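PDB 6EU4: tail spike protein from Acinetobacter phage vB_AbaP_AS12, which probably recognises and degrades the surface polysaccharide of its Acinetobacter host during adsorption, as tailspikes of related phages do. Local coordinates for residues 236-241 with 269-274; 188-193 with 216-221; 386-391 with 419-424; 425-430 with 453-458; 72-77 with 92-97. All blocks are in the same frame, centred on the assembly; numbering follows the deposited sequence.

Contact 1 of 5, residues 236-241 with 269-274; sequences VDAWMC and TTQTFI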
# COMPACT_ATOMS: atom_id res chain seq x y z
N VAL A 236 23.93 -9.77 1.85
CA VAL A 236 23.83 -10.38 3.17
C VAL A 236 23.10 -9.48 4.16
O VAL A 236 22.24 -9.93 4.93
CB VAL A 236 25.23 -10.74 3.72
CG1 VAL A 236 25.15 -11.23 5.14
CG2 VAL A 236 25.94 -11.77 2.84
N ASP A 237 23.48 -8.20 4.21
CA ASP A 237 22.98 -7.24 5.19
C ASP A 237 22.89 -5.92 4.43
O ASP A 237 23.91 -5.29 4.14
CB ASP A 237 23.91 -7.15 6.40
CG ASP A 237 23.40 -6.20 7.49
OD1 ASP A 237 22.65 -5.25 7.21
OD2 ASP A 237 23.81 -6.40 8.66
N ALA A 238 21.66 -5.54 4.08
CA ALA A 238 21.34 -4.31 3.38
C ALA A 238 20.33 -3.55 4.22
O ALA A 238 19.35 -4.13 4.70
CB ALA A 238 20.77 -4.61 1.98
N TRP A 239 20.56 -2.26 4.40
CA TRP A 239 19.57 -1.46 5.10
C TRP A 239 19.47 -0.06 4.51
O TRP A 239 20.45 0.51 4.03
CB TRP A 239 19.86 -1.41 6.60
CG TRP A 239 21.22 -0.92 7.03
CD1 TRP A 239 22.41 -1.63 7.03
CD2 TRP A 239 21.53 0.37 7.54
NE1 TRP A 239 23.42 -0.84 7.52
CE2 TRP A 239 22.90 0.39 7.84
CE3 TRP A 239 20.76 1.53 7.78
CZ2 TRP A 239 23.54 1.51 8.35
CZ3 TRP A 239 21.39 2.64 8.30
CH2 TRP A 239 22.77 2.62 8.58
N MSE A 240 18.25 0.46 4.51
CA MSE A 240 18.00 1.79 3.96
C MSE A 240 18.54 1.92 2.53
O MSE A 240 19.35 2.80 2.23
CB MSE A 240 18.61 2.87 4.86
CG MSE A 240 17.81 3.11 6.11
SE MSE A 240 16.18 4.13 5.66
CE MSE A 240 15.25 3.90 7.35
N CYS A 241 18.05 1.04 1.65
CA CYS A 241 18.37 1.13 0.23
C CYS A 241 17.09 1.10 -0.58
O CYS A 241 16.14 0.39 -0.22
CB CYS A 241 19.28 -0.01 -0.24
SG CYS A 241 20.91 -0.07 0.52
N THR A 269 17.01 -4.18 6.68
CA THR A 269 15.85 -3.34 6.93
C THR A 269 15.58 -2.45 5.73
O THR A 269 16.46 -2.17 4.92
CB THR A 269 15.96 -2.42 8.16
OG1 THR A 269 16.85 -1.35 7.83
CG2 THR A 269 16.43 -3.16 9.41
N THR A 270 14.33 -2.01 5.65
CA THR A 270 13.92 -0.86 4.84
C THR A 270 14.53 -0.90 3.43
O THR A 270 15.17 0.06 2.96
CB THR A 270 14.22 0.46 5.58
OG1 THR A 270 15.60 0.55 5.98
CG2 THR A 270 13.32 0.60 6.80
N GLN A 271 14.26 -2.00 2.72
CA GLN A 271 14.54 -2.11 1.29
C GLN A 271 13.25 -1.87 0.52
O GLN A 271 12.23 -2.52 0.80
CB GLN A 271 15.10 -3.49 0.92
CG GLN A 271 16.36 -3.88 1.66
CD GLN A 271 17.54 -2.99 1.30
OE1 GLN A 271 18.05 -3.02 0.18
NE2 GLN A 271 18.00 -2.20 2.27
N THR A 272 13.27 -0.92 -0.41
CA THR A 272 12.14 -0.66 -1.28
C THR A 272 12.50 -1.04 -2.70
O THR A 272 13.59 -0.69 -3.18
CB THR A 272 11.72 0.82 -1.26
OG1 THR A 272 11.39 1.23 0.08
CG2 THR A 272 10.46 1.05 -2.11
N PHE A 273 11.57 -1.71 -3.38
CA PHE A 273 11.71 -2.10 -4.79
C PHE A 273 10.52 -1.55 -5.55
O PHE A 273 9.38 -1.90 -5.24
CB PHE A 273 11.77 -3.62 -4.95
CG PHE A 273 12.88 -4.26 -4.17
CD1 PHE A 273 12.69 -4.65 -2.86
CD2 PHE A 273 14.12 -4.49 -4.75
CE1 PHE A 273 13.72 -5.23 -2.14
CE2 PHE A 273 15.15 -5.07 -4.02
CZ PHE A 273 14.94 -5.44 -2.73
N ILE A 274 10.79 -0.68 -6.52
CA ILE A 274 9.76 -0.04 -7.33
C ILE A 274 10.03 -0.39 -8.78
O ILE A 274 11.09 -0.03 -9.32
CB ILE A 274 9.75 1.48 -7.12
CG1 ILE A 274 9.44 1.77 -5.64
CG2 ILE A 274 8.71 2.14 -8.02
CD1 ILE A 274 9.49 3.24 -5.27
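This contact is a corner between successive coils of the parallel beta-helix that forms the shaft of the tailspike. Met240 (selenomethionine) and Thr270 both take left-handed backbone angles, so the two chains bend together.

Parallel backbone hydrogen bonds join the coils. Thr269 N gives to Ala238 O at 3.1 Å, in the carbonyl plane. Thr272 N gives to Cys241 O at 3.2 Å. Met240 N reaches Thr269 O at 3.2 Å from above the carbonyl plane.

That carbonyl has a second donor. Gln271 bends at chi2 (-66°) and turns its amide back under the corner. Its NE2 meets Thr269 O at 3.1 Å, almost straight at 174°. Its OE1 is held by Trp243 NE1. The amide is thus fixed at both ends.

The OG1 atoms of Thr269 and Thr270 are hydrogen-bonded to each other. Thr270 OG1 also accepts a weak bond from Met240 N at 3.0 Å. Trp239 CB touches Thr269 OG1, on the face the two residues share, while its indole leads away and meets Trp277 of the second subunit.

The remaining contacts are van der Waals touches on polar atoms. Ala238 CB lies 3.6 Å from Gln271 OE1. Cys241 CB touches the same OE1 at 3.3 Å; Cys241 and Gln271 share the sheet face opposite Trp239 and Thr269. Met240 crosses Thr270 obliquely, with SE 3.6 Å from Thr270 OG1.

Contact 2 of 5, residues 188-193 with 216-221; sequences AQNNHL and IALSTY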
# COMPACT_ATOMS: atom_id res chain seq x y z
N ALA A 188 29.28 -0.76 2.60
CA ALA A 188 29.45 0.06 1.41
C ALA A 188 28.19 0.91 1.30
O ALA A 188 27.09 0.39 1.06
CB ALA A 188 29.67 -0.81 0.17
N GLN A 189 28.33 2.22 1.51
CA GLN A 189 27.15 3.03 1.77
C GLN A 189 27.20 4.35 1.02
O GLN A 189 28.24 4.79 0.53
CB GLN A 189 27.00 3.30 3.27
CG GLN A 189 28.15 4.02 3.92
CD GLN A 189 27.85 4.27 5.38
OE1 GLN A 189 28.03 3.39 6.22
NE2 GLN A 189 27.33 5.47 5.68
N ASN A 190 26.03 4.99 0.96
CA ASN A 190 25.87 6.29 0.31
C ASN A 190 26.32 6.26 -1.14
O ASN A 190 26.88 7.23 -1.66
CB ASN A 190 26.60 7.37 1.10
CG ASN A 190 26.07 7.49 2.51
OD1 ASN A 190 26.73 7.06 3.47
ND2 ASN A 190 24.87 8.02 2.66
N ASN A 191 25.99 5.18 -1.83
CA ASN A 191 26.25 5.03 -3.25
C ASN A 191 24.97 5.27 -4.03
O ASN A 191 23.86 5.06 -3.54
CB ASN A 191 26.79 3.63 -3.55
CG ASN A 191 28.10 3.38 -2.85
OD1 ASN A 191 29.03 4.16 -2.96
ND2 ASN A 191 28.17 2.30 -2.08
N HIS A 192 25.13 5.73 -5.26
CA HIS A 192 24.01 6.16 -6.09
C HIS A 192 24.36 5.75 -7.52
O HIS A 192 25.08 6.47 -8.23
CB HIS A 192 23.77 7.66 -5.92
CG HIS A 192 23.54 8.02 -4.48
ND1 HIS A 192 22.38 7.69 -3.81
CD2 HIS A 192 24.37 8.56 -3.55
CE1 HIS A 192 22.48 8.06 -2.55
NE2 HIS A 192 23.68 8.58 -2.36
N LEU A 193 23.87 4.58 -7.91
CA LEU A 193 24.20 3.96 -9.18
C LEU A 193 22.99 4.01 -10.10
O LEU A 193 21.87 3.72 -9.66
CB LEU A 193 24.61 2.51 -8.99
CG LEU A 193 26.05 2.20 -8.61
CD1 LEU A 193 26.52 3.06 -7.47
CD2 LEU A 193 26.22 0.72 -8.31
N ILE A 216 25.68 -3.46 2.49
CA ILE A 216 25.35 -2.18 1.84
C ILE A 216 24.33 -1.43 2.68
O ILE A 216 23.53 -2.03 3.41
CB ILE A 216 24.82 -2.36 0.40
CG1 ILE A 216 23.67 -3.37 0.37
CG2 ILE A 216 25.94 -2.77 -0.53
CD1 ILE A 216 22.95 -3.45 -0.97
N ALA A 217 24.37 -0.11 2.57
CA ALA A 217 23.44 0.71 3.33
C ALA A 217 23.28 2.06 2.64
O ALA A 217 24.18 2.53 1.95
CB ALA A 217 23.92 0.95 4.76
N LEU A 218 22.15 2.69 2.92
CA LEU A 218 21.98 4.12 2.70
C LEU A 218 22.28 4.51 1.25
O LEU A 218 23.05 5.44 0.98
CB LEU A 218 22.87 4.91 3.66
CG LEU A 218 22.59 4.66 5.14
CD1 LEU A 218 23.79 5.13 5.96
CD2 LEU A 218 21.33 5.36 5.60
N SER A 219 21.67 3.78 0.31
CA SER A 219 22.07 3.88 -1.10
C SER A 219 20.85 3.85 -2.00
O SER A 219 19.76 3.41 -1.60
CB SER A 219 22.99 2.73 -1.51
OG SER A 219 24.26 2.83 -0.88
N THR A 220 21.05 4.30 -3.24
CA THR A 220 20.03 4.18 -4.27
C THR A 220 20.61 3.48 -5.49
O THR A 220 21.73 3.78 -5.92
CB THR A 220 19.44 5.54 -4.70
OG1 THR A 220 20.47 6.36 -5.26
CG2 THR A 220 18.80 6.27 -3.52
N TYR A 221 19.82 2.54 -6.01
CA TYR A 221 20.13 1.79 -7.22
C TYR A 221 18.96 2.01 -8.18
O TYR A 221 17.81 1.76 -7.81
CB TYR A 221 20.31 0.30 -6.91
CG TYR A 221 21.51 0.00 -6.04
CD1 TYR A 221 21.44 0.10 -4.65
CD2 TYR A 221 22.73 -0.38 -6.60
CE1 TYR A 221 22.54 -0.17 -3.85
CE2 TYR A 221 23.85 -0.65 -5.80
CZ TYR A 221 23.75 -0.54 -4.43
OH TYR A 221 24.85 -0.79 -3.64
O HOH W 1 25.70 0.59 -1.48
O HOH W 2 20.71 5.91 -7.98
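Segments 188-193 and 216-221 run parallel as neighbouring coils of the beta-helix, and both turn a corner midway.

Backbone hydrogen bonds hold the two arms. Before the corner, Ala217 N gives to Ala188 O at 3.2 Å from above the carbonyl plane. Asn190 N gives to Ala217 O at 3.2 Å. After the corner, Thr220 N meets Asn191 O at 2.9 Å, nearly along the C=O axis. Leu193 N then meets Thr220 O at 3.0 Å.

At the corner a side chain replaces a backbone acceptor. Ser219 OG accepts a hydrogen bond from Asn191 N at 3.1 Å and itself donates to Ala217 O at 2.8 Å. A water also donates to this hydroxyl. The same water bonds Ala188 O, Asn191 ND2 and Tyr221 OH, so four groups grip it. Asn191 OD1 accepts from Thr137 N, ND2 also donates to Asn134 O, and Tyr133 OH is a further partner of Tyr221 OH.

Thr220 OG1 and His192 ND1 are hydrogen-bonded at 2.7 Å, the hydroxyl at the ring edge. NE2 of that ring bonds Glu144 of the second subunit, which may favour a positive charge on the imidazole. Gln189 NE2 donates to Asn190 OD1, in the amide plane, and also touches Leu218 CD1.

Apolar packing is clearest at Leu193, whose CD2 lies 3.7 Å from Tyr221 CE2.

Strand 138-141 and the turn before it (Asn136, Thr137) flank segment 188-193; Tyr133 of strand 131-133 packs on Asn191 and Leu193. Strands 237-239 and 241-250 flank segment 216-221, where Trp243 stacks on the Tyr221 ring.

Contact 3 of 5, residues 386-391 with 419-424; sequences GSFGFA and PETTFA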
# COMPACT_ATOMS: atom_id res chain seq x y z
N GLY A 386 -6.55 -9.15 -5.51
CA GLY A 386 -5.67 -9.82 -6.43
C GLY A 386 -6.38 -10.86 -7.28
O GLY A 386 -7.52 -11.27 -7.03
N SER A 387 -5.66 -11.25 -8.32
CA SER A 387 -6.09 -12.28 -9.25
C SER A 387 -4.92 -13.22 -9.47
O SER A 387 -3.81 -12.78 -9.80
CB SER A 387 -6.57 -11.68 -10.58
OG SER A 387 -5.51 -11.05 -11.26
N PHE A 388 -5.15 -14.51 -9.26
CA PHE A 388 -4.08 -15.51 -9.29
C PHE A 388 -4.39 -16.59 -10.31
O PHE A 388 -5.30 -17.42 -10.10
CB PHE A 388 -3.89 -16.11 -7.91
CG PHE A 388 -3.39 -15.12 -6.90
CD1 PHE A 388 -4.28 -14.35 -6.17
CD2 PHE A 388 -2.03 -14.92 -6.72
CE1 PHE A 388 -3.83 -13.43 -5.24
CE2 PHE A 388 -1.56 -13.99 -5.82
CZ PHE A 388 -2.46 -13.23 -5.08
N GLY A 389 -3.61 -16.60 -11.38
CA GLY A 389 -3.83 -17.45 -12.53
C GLY A 389 -3.28 -18.86 -12.34
O GLY A 389 -2.56 -19.36 -13.21
N PHE A 390 -3.62 -19.51 -11.22
CA PHE A 390 -3.25 -20.90 -11.01
C PHE A 390 -4.05 -21.75 -12.00
O PHE A 390 -5.29 -21.73 -11.97
CB PHE A 390 -3.55 -21.32 -9.57
CG PHE A 390 -2.86 -20.46 -8.53
CD1 PHE A 390 -1.52 -20.12 -8.65
CD2 PHE A 390 -3.56 -20.02 -7.43
CE1 PHE A 390 -0.90 -19.33 -7.69
CE2 PHE A 390 -2.97 -19.24 -6.47
CZ PHE A 390 -1.64 -18.87 -6.59
N ALA A 391 -3.37 -22.47 -12.89
CA ALA A 391 -4.05 -23.04 -14.05
C ALA A 391 -4.96 -24.20 -13.69
O ALA A 391 -5.94 -24.44 -14.40
CB ALA A 391 -3.02 -23.50 -15.09
N PRO A 419 -12.56 -11.72 0.19
CA PRO A 419 -13.65 -12.17 -0.70
C PRO A 419 -13.50 -11.72 -2.14
O PRO A 419 -14.12 -12.32 -3.02
CB PRO A 419 -14.91 -11.55 -0.07
CG PRO A 419 -14.43 -10.41 0.71
CD PRO A 419 -13.05 -10.82 1.23
N GLU A 420 -12.69 -10.70 -2.41
CA GLU A 420 -12.53 -10.20 -3.77
C GLU A 420 -11.29 -10.76 -4.46
O GLU A 420 -11.06 -10.45 -5.64
CB GLU A 420 -12.52 -8.67 -3.78
CG GLU A 420 -11.33 -7.96 -3.21
CD GLU A 420 -11.28 -7.88 -1.66
OE1 GLU A 420 -12.21 -8.34 -0.94
OE2 GLU A 420 -10.30 -7.29 -1.15
N THR A 421 -10.51 -11.62 -3.79
CA THR A 421 -9.43 -12.33 -4.45
C THR A 421 -10.05 -13.29 -5.46
O THR A 421 -11.03 -13.98 -5.16
CB THR A 421 -8.58 -13.10 -3.44
OG1 THR A 421 -8.05 -12.20 -2.44
CG2 THR A 421 -7.43 -13.83 -4.14
N THR A 422 -9.50 -13.33 -6.67
CA THR A 422 -9.99 -14.26 -7.68
C THR A 422 -8.89 -15.18 -8.16
O THR A 422 -7.69 -14.89 -8.03
CB THR A 422 -10.59 -13.51 -8.87
OG1 THR A 422 -9.64 -12.55 -9.37
CG2 THR A 422 -11.90 -12.81 -8.45
N PHE A 423 -9.34 -16.31 -8.71
CA PHE A 423 -8.49 -17.39 -9.19
C PHE A 423 -8.96 -17.82 -10.56
O PHE A 423 -10.15 -17.76 -10.88
CB PHE A 423 -8.53 -18.58 -8.23
CG PHE A 423 -8.17 -18.22 -6.83
CD1 PHE A 423 -6.85 -18.15 -6.45
CD2 PHE A 423 -9.15 -17.89 -5.91
CE1 PHE A 423 -6.49 -17.75 -5.18
CE2 PHE A 423 -8.80 -17.52 -4.62
CZ PHE A 423 -7.46 -17.46 -4.26
N ALA A 424 -8.01 -18.29 -11.38
CA ALA A 424 -8.34 -18.66 -12.75
C ALA A 424 -9.35 -19.79 -12.81
O ALA A 424 -10.21 -19.82 -13.70
CB ALA A 424 -7.07 -19.04 -13.53
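Three phenylalanines set the character of this contact, a parallel strand pairing in the beta-helix shaft. Phe388 and Phe423 project from one face of the sheet, and the ring of Phe390 comes round to join them.

Phe390 and Phe423 lie side by side and point the same way. Phe390 CD2 comes to the edge of the Phe423 ring, near its plane, 3.9 Å from CD1. Phe388 CB touches both rings. It sits 3.5 Å above one face of Phe390, offset toward the rim, and 3.9 Å from Phe423 CD1. The Phe388 ring itself turns elsewhere and lies parallel to that of Phe350. Thr421 crosses it obliquely, with CG2 at the ring edge, 3.8 Å from CD1. In all three phenylalanines CG is anti to the carbonyl carbon, beside the backbone N.

On the opposite face Ser387 CB touches Thr422 OG1. That hydroxyl is bonded to Lys380 of the third subunit, which ties the sheet to the trimer.

The backbone fixes this register. Thr422 N donates to Gly386 O at 2.9 Å, in the carbonyl plane. Phe388 N donates to Thr422 O at 2.8 Å. Ala424 N gives to Phe388 O at 3.1 Å, from above the carbonyl plane. This is the last bond between the two segments; Gly389 is the centre of an inverse gamma turn. The Ala424 methyl lies against the bend, with CB 3.6 Å from Phe390 O.

Contact 4 of 5, residues 425-430 with 453-458; sequences VPLEEI and AYVKGV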
# COMPACT_ATOMS: atom_id res chain seq x y z
N VAL A 425 -9.24 -20.75 -11.89
CA VAL A 425 -10.20 -21.85 -11.79
C VAL A 425 -10.63 -21.99 -10.34
O VAL A 425 -9.91 -21.55 -9.42
CB VAL A 425 -9.61 -23.17 -12.33
CG1 VAL A 425 -9.20 -23.00 -13.77
CG2 VAL A 425 -8.41 -23.65 -11.53
N PRO A 426 -11.77 -22.60 -10.10
CA PRO A 426 -12.36 -22.60 -8.75
C PRO A 426 -11.53 -23.35 -7.71
O PRO A 426 -10.99 -24.42 -7.97
CB PRO A 426 -13.71 -23.30 -8.96
CG PRO A 426 -14.01 -23.18 -10.40
CD PRO A 426 -12.72 -23.12 -11.12
N LEU A 427 -11.52 -22.79 -6.50
CA LEU A 427 -11.05 -23.51 -5.34
C LEU A 427 -11.99 -24.66 -5.01
O LEU A 427 -13.17 -24.65 -5.39
CB LEU A 427 -10.95 -22.57 -4.14
CG LEU A 427 -10.11 -21.31 -4.30
CD1 LEU A 427 -9.97 -20.63 -2.96
CD2 LEU A 427 -8.72 -21.61 -4.87
N GLU A 428 -11.46 -25.69 -4.36
CA GLU A 428 -12.21 -26.92 -4.18
C GLU A 428 -12.69 -27.19 -2.77
O GLU A 428 -13.80 -27.72 -2.60
CB GLU A 428 -11.38 -28.10 -4.67
CG GLU A 428 -11.05 -27.99 -6.14
CD GLU A 428 -10.43 -29.24 -6.69
OE1 GLU A 428 -11.14 -30.28 -6.78
OE2 GLU A 428 -9.24 -29.19 -7.01
N GLU A 429 -11.90 -26.88 -1.74
CA GLU A 429 -12.30 -27.24 -0.38
C GLU A 429 -11.35 -26.55 0.59
O GLU A 429 -10.31 -26.02 0.20
CB GLU A 429 -12.30 -28.76 -0.16
CG GLU A 429 -10.92 -29.40 -0.29
CD GLU A 429 -10.94 -30.92 -0.17
OE1 GLU A 429 -12.04 -31.52 -0.14
OE2 GLU A 429 -9.84 -31.53 -0.11
N ILE A 430 -11.73 -26.58 1.86
CA ILE A 430 -10.91 -26.04 2.93
C ILE A 430 -11.14 -26.90 4.16
O ILE A 430 -12.27 -27.29 4.45
CB ILE A 430 -11.22 -24.55 3.19
CG1 ILE A 430 -10.49 -24.04 4.43
CG2 ILE A 430 -12.71 -24.28 3.31
CD1 ILE A 430 -10.39 -22.52 4.46
N ALA A 453 -10.56 -17.26 5.36
CA ALA A 453 -10.44 -17.41 3.92
C ALA A 453 -11.80 -17.64 3.28
O ALA A 453 -12.55 -18.54 3.69
CB ALA A 453 -9.52 -18.57 3.54
N TYR A 454 -12.10 -16.83 2.27
CA TYR A 454 -13.24 -17.10 1.42
C TYR A 454 -12.95 -18.26 0.48
O TYR A 454 -11.91 -18.28 -0.21
CB TYR A 454 -13.63 -15.86 0.63
CG TYR A 454 -14.53 -14.96 1.42
CD1 TYR A 454 -14.00 -14.06 2.34
CD2 TYR A 454 -15.90 -15.02 1.26
CE1 TYR A 454 -14.83 -13.24 3.09
CE2 TYR A 454 -16.74 -14.19 1.99
CZ TYR A 454 -16.21 -13.32 2.89
OH TYR A 454 -17.06 -12.52 3.62
N VAL A 455 -13.87 -19.21 0.45
CA VAL A 455 -13.83 -20.32 -0.49
C VAL A 455 -15.23 -20.51 -1.06
O VAL A 455 -16.17 -20.80 -0.31
CB VAL A 455 -13.33 -21.61 0.18
CG1 VAL A 455 -13.35 -22.76 -0.81
CG2 VAL A 455 -11.93 -21.42 0.76
N LYS A 456 -15.38 -20.33 -2.37
CA LYS A 456 -16.67 -20.48 -3.06
C LYS A 456 -17.76 -19.61 -2.43
O LYS A 456 -18.90 -20.04 -2.24
CB LYS A 456 -17.12 -21.94 -3.09
CG LYS A 456 -16.20 -22.84 -3.90
CD LYS A 456 -16.84 -24.22 -4.15
CE LYS A 456 -16.29 -25.28 -3.23
NZ LYS A 456 -16.65 -26.65 -3.68
N GLY A 457 -17.41 -18.36 -2.12
CA GLY A 457 -18.35 -17.40 -1.55
C GLY A 457 -18.62 -17.53 -0.07
O GLY A 457 -19.47 -16.79 0.44
N VAL A 458 -17.94 -18.43 0.63
CA VAL A 458 -18.18 -18.67 2.06
C VAL A 458 -16.91 -18.35 2.83
O VAL A 458 -15.83 -18.84 2.48
CB VAL A 458 -18.62 -20.11 2.31
CG1 VAL A 458 -18.84 -20.39 3.81
CG2 VAL A 458 -19.87 -20.43 1.52
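No aromatic ring bridges these two segments. The Tyr454 ring leaves on the far side of its strand, where it packs on Pro419 and Arg459 of its own chain and on Lys465 of the third subunit. Glu428 and Glu429 leave the backbone on the side away from segment 453-458, and their carboxylates are bonded elsewhere. Glu428 bonds Ser394 OG and Leu441 N through its two oxygens, and Glu429 bonds Tyr444 OH.

What meets is aliphatic. Val455 points at the loop with its two methyls spread. CG1, anti to the backbone N (chi1 178°), lies 4.1 Å from Leu427 CB. CG2 lies 3.9 Å from Ile430 CG2, and the two side chains cross obliquely. The longer branch of Ile430 runs on, bringing CD1 to 4.1 Å from Ala453 CB. Leu427 reaches the strand alongside, with CD1 4.1 Å from Tyr454 O.

Lys456 covers the solvent side of the contact. Its chain passes along the Leu427 carbonyl, with CG 3.8 Å from Leu427 O. It bends at chi3 (-101°), and NZ makes a weak hydrogen bond of 3.2 Å to Glu428 O.

Val455 N gives to Val458 O at 2.8 Å, and Val458 N gives back to Val455 O at 3.1 Å. Lys456 and Gly457, both with positive phi, form the corner. Val458 pairs in parallel with a strand of the third subunit. Strands 450-455 and 458-462 thus form a beta hairpin with a two-residue type I' turn, the tight turn characteristic of such hairpins, and the loop leading into strand 430-432, with Ile430 at its start, packs against it.

Contact 5 of 5, residues 72-77 with 92-97; sequences DGFLCI and EHAGAK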
# COMPACT_ATOMS: atom_id res chain seq x y z
N ASP A 72 50.24 7.34 -12.68
CA ASP A 72 49.17 6.42 -12.35
C ASP A 72 48.27 6.15 -13.55
O ASP A 72 47.21 5.53 -13.38
CB ASP A 72 48.36 6.95 -11.17
CG ASP A 72 47.76 8.32 -11.44
OD1 ASP A 72 47.60 8.70 -12.63
OD2 ASP A 72 47.47 9.03 -10.45
N GLY A 73 48.65 6.61 -14.73
CA GLY A 73 47.85 6.38 -15.92
C GLY A 73 46.51 7.07 -15.94
O GLY A 73 45.68 6.75 -16.81
N PHE A 74 46.27 8.00 -15.02
CA PHE A 74 44.95 8.60 -14.89
C PHE A 74 45.09 10.04 -14.41
O PHE A 74 45.28 10.94 -15.24
CB PHE A 74 44.10 7.71 -13.97
CG PHE A 74 42.76 8.28 -13.60
CD1 PHE A 74 42.07 9.12 -14.46
CD2 PHE A 74 42.19 7.96 -12.38
CE1 PHE A 74 40.85 9.65 -14.09
CE2 PHE A 74 40.97 8.48 -12.01
CZ PHE A 74 40.29 9.33 -12.87
N LEU A 75 45.03 10.31 -13.10
CA LEU A 75 45.04 11.70 -12.65
C LEU A 75 46.41 12.38 -12.75
O LEU A 75 46.47 13.61 -12.82
CB LEU A 75 44.54 11.82 -11.21
CG LEU A 75 43.05 11.49 -11.02
CD1 LEU A 75 42.65 11.75 -9.60
CD2 LEU A 75 42.15 12.28 -11.95
N CYS A 76 47.50 11.63 -12.76
CA CYS A 76 48.82 12.24 -12.82
C CYS A 76 49.72 11.36 -13.67
O CYS A 76 50.08 10.25 -13.26
CB CYS A 76 49.40 12.43 -11.41
SG CYS A 76 51.04 13.21 -11.42
N ILE A 77 50.08 11.84 -14.85
CA ILE A 77 50.85 11.08 -15.82
C ILE A 77 52.15 11.84 -16.05
O ILE A 77 52.17 12.88 -16.71
CB ILE A 77 50.08 10.84 -17.13
CG1 ILE A 77 48.81 10.01 -16.82
CG2 ILE A 77 50.98 10.14 -18.17
CD1 ILE A 77 47.84 9.83 -18.00
N GLU A 92 37.27 6.11 -19.79
CA GLU A 92 38.18 6.51 -20.87
C GLU A 92 39.32 7.39 -20.37
O GLU A 92 40.43 7.32 -20.91
CB GLU A 92 37.41 7.27 -21.97
CG GLU A 92 36.32 6.52 -22.69
CD GLU A 92 34.97 6.63 -21.98
OE1 GLU A 92 34.80 5.99 -20.93
OE2 GLU A 92 34.08 7.35 -22.48
N HIS A 93 39.06 8.24 -19.37
CA HIS A 93 40.10 9.15 -18.88
C HIS A 93 41.24 8.41 -18.20
O HIS A 93 42.33 8.98 -18.05
CB HIS A 93 39.49 10.17 -17.92
CG HIS A 93 38.60 11.17 -18.60
ND1 HIS A 93 37.23 11.15 -18.48
CD2 HIS A 93 38.89 12.20 -19.42
CE1 HIS A 93 36.71 12.14 -19.19
NE2 HIS A 93 37.71 12.79 -19.78
N ALA A 94 41.01 7.17 -17.79
CA ALA A 94 42.03 6.34 -17.17
C ALA A 94 42.55 5.27 -18.12
O ALA A 94 43.36 4.43 -17.71
CB ALA A 94 41.47 5.70 -15.90
N GLY A 95 42.12 5.28 -19.38
CA GLY A 95 42.62 4.34 -20.37
C GLY A 95 41.67 3.23 -20.77
O GLY A 95 42.11 2.28 -21.44
N ALA A 96 40.40 3.29 -20.38
CA ALA A 96 39.43 2.33 -20.86
C ALA A 96 39.19 2.55 -22.35
O ALA A 96 39.48 3.62 -22.89
CB ALA A 96 38.10 2.46 -20.12
N LYS A 97 38.66 1.53 -23.01
CA LYS A 97 38.20 1.67 -24.39
C LYS A 97 36.72 1.33 -24.46
O LYS A 97 36.23 0.45 -23.74
CB LYS A 97 39.00 0.77 -25.35
CG LYS A 97 40.46 1.20 -25.47
CD LYS A 97 41.19 0.50 -26.61
CE LYS A 97 42.67 0.81 -26.59
NZ LYS A 97 43.38 0.18 -27.73
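An Asx turn at Asp72 shapes one side of this contact, and the end of a 3-10 turn, residues 92-94, forms the other. Asp72 OD1 accepts two backbone hydrogen bonds. Phe74 N approaches it at 2.8 Å from above the carboxylate plane. Cys76 N comes in on the syn lone pair at 2.9 Å, nearly straight at 170°. Asp72 N also bonds Cys76 O, so the loop is closed on itself at the start of strand 76-77.

The loop presents Phe74 to the 3-10 turn. Its CG stands anti to the backbone N (chi1 173°), which sends the ring along the Ala94 methyl. Ala94 CB lies 3.7 Å from Phe74 CG. It makes an off-centre CH-pi contact, 4.1 Å from the ring centroid and 29° off the ring normal. Leu75 CD2 packs on one face of the ring, 3.6 Å above its plane and offset toward the rim.

Both segments belong to the N-terminal part of the spike. Strand 76-77 is an outer strand of a five-stranded mixed sheet, whereas 92-97 follows strand 88-89, which pairs with strand 118-121 of the beta-helix. The contact thus joins the small sheet to the start of the shaft. Val112 of helix 106-113 touches both Phe74 and Ala94.

His93 meets the ring further along. Phe74 CD1 lies 3.6 Å from His93 O, and CE1 lies 4.1 Å from His93 CB. The imidazole leads away, with ND1 bonded to Ser90 N. The carbonyl oxygens Gly73 O and Ala94 O approach to 3.4 Å as two acceptors, and Gly73 O is hydrogen-bonded to Tyr43 OH.

In the fold
The five contacts follow one another along the chain and run along the spike from its N-terminal part to the far end of the beta-helix. Contact 5 lies nearest the N-terminus, with the His93 side chain about 12 Å from the bound zinc ion. Its centre is about 26 Å from that of contact 2. Contacts 2 and 1 touch: strands 215-217 and 237-239 pair in parallel, with a probable hydrogen bond between Asp237 O and Ile216 N (3.0 Å). The centre of contact 3 is about 29 Å from that of contact 1. Contact 3 touches contact 4 through Pro419 and Tyr454. Contacts 1 and 2 both meet the second subunit, 3 and 4 both the third; 1 and 4 each also touch the remaining one.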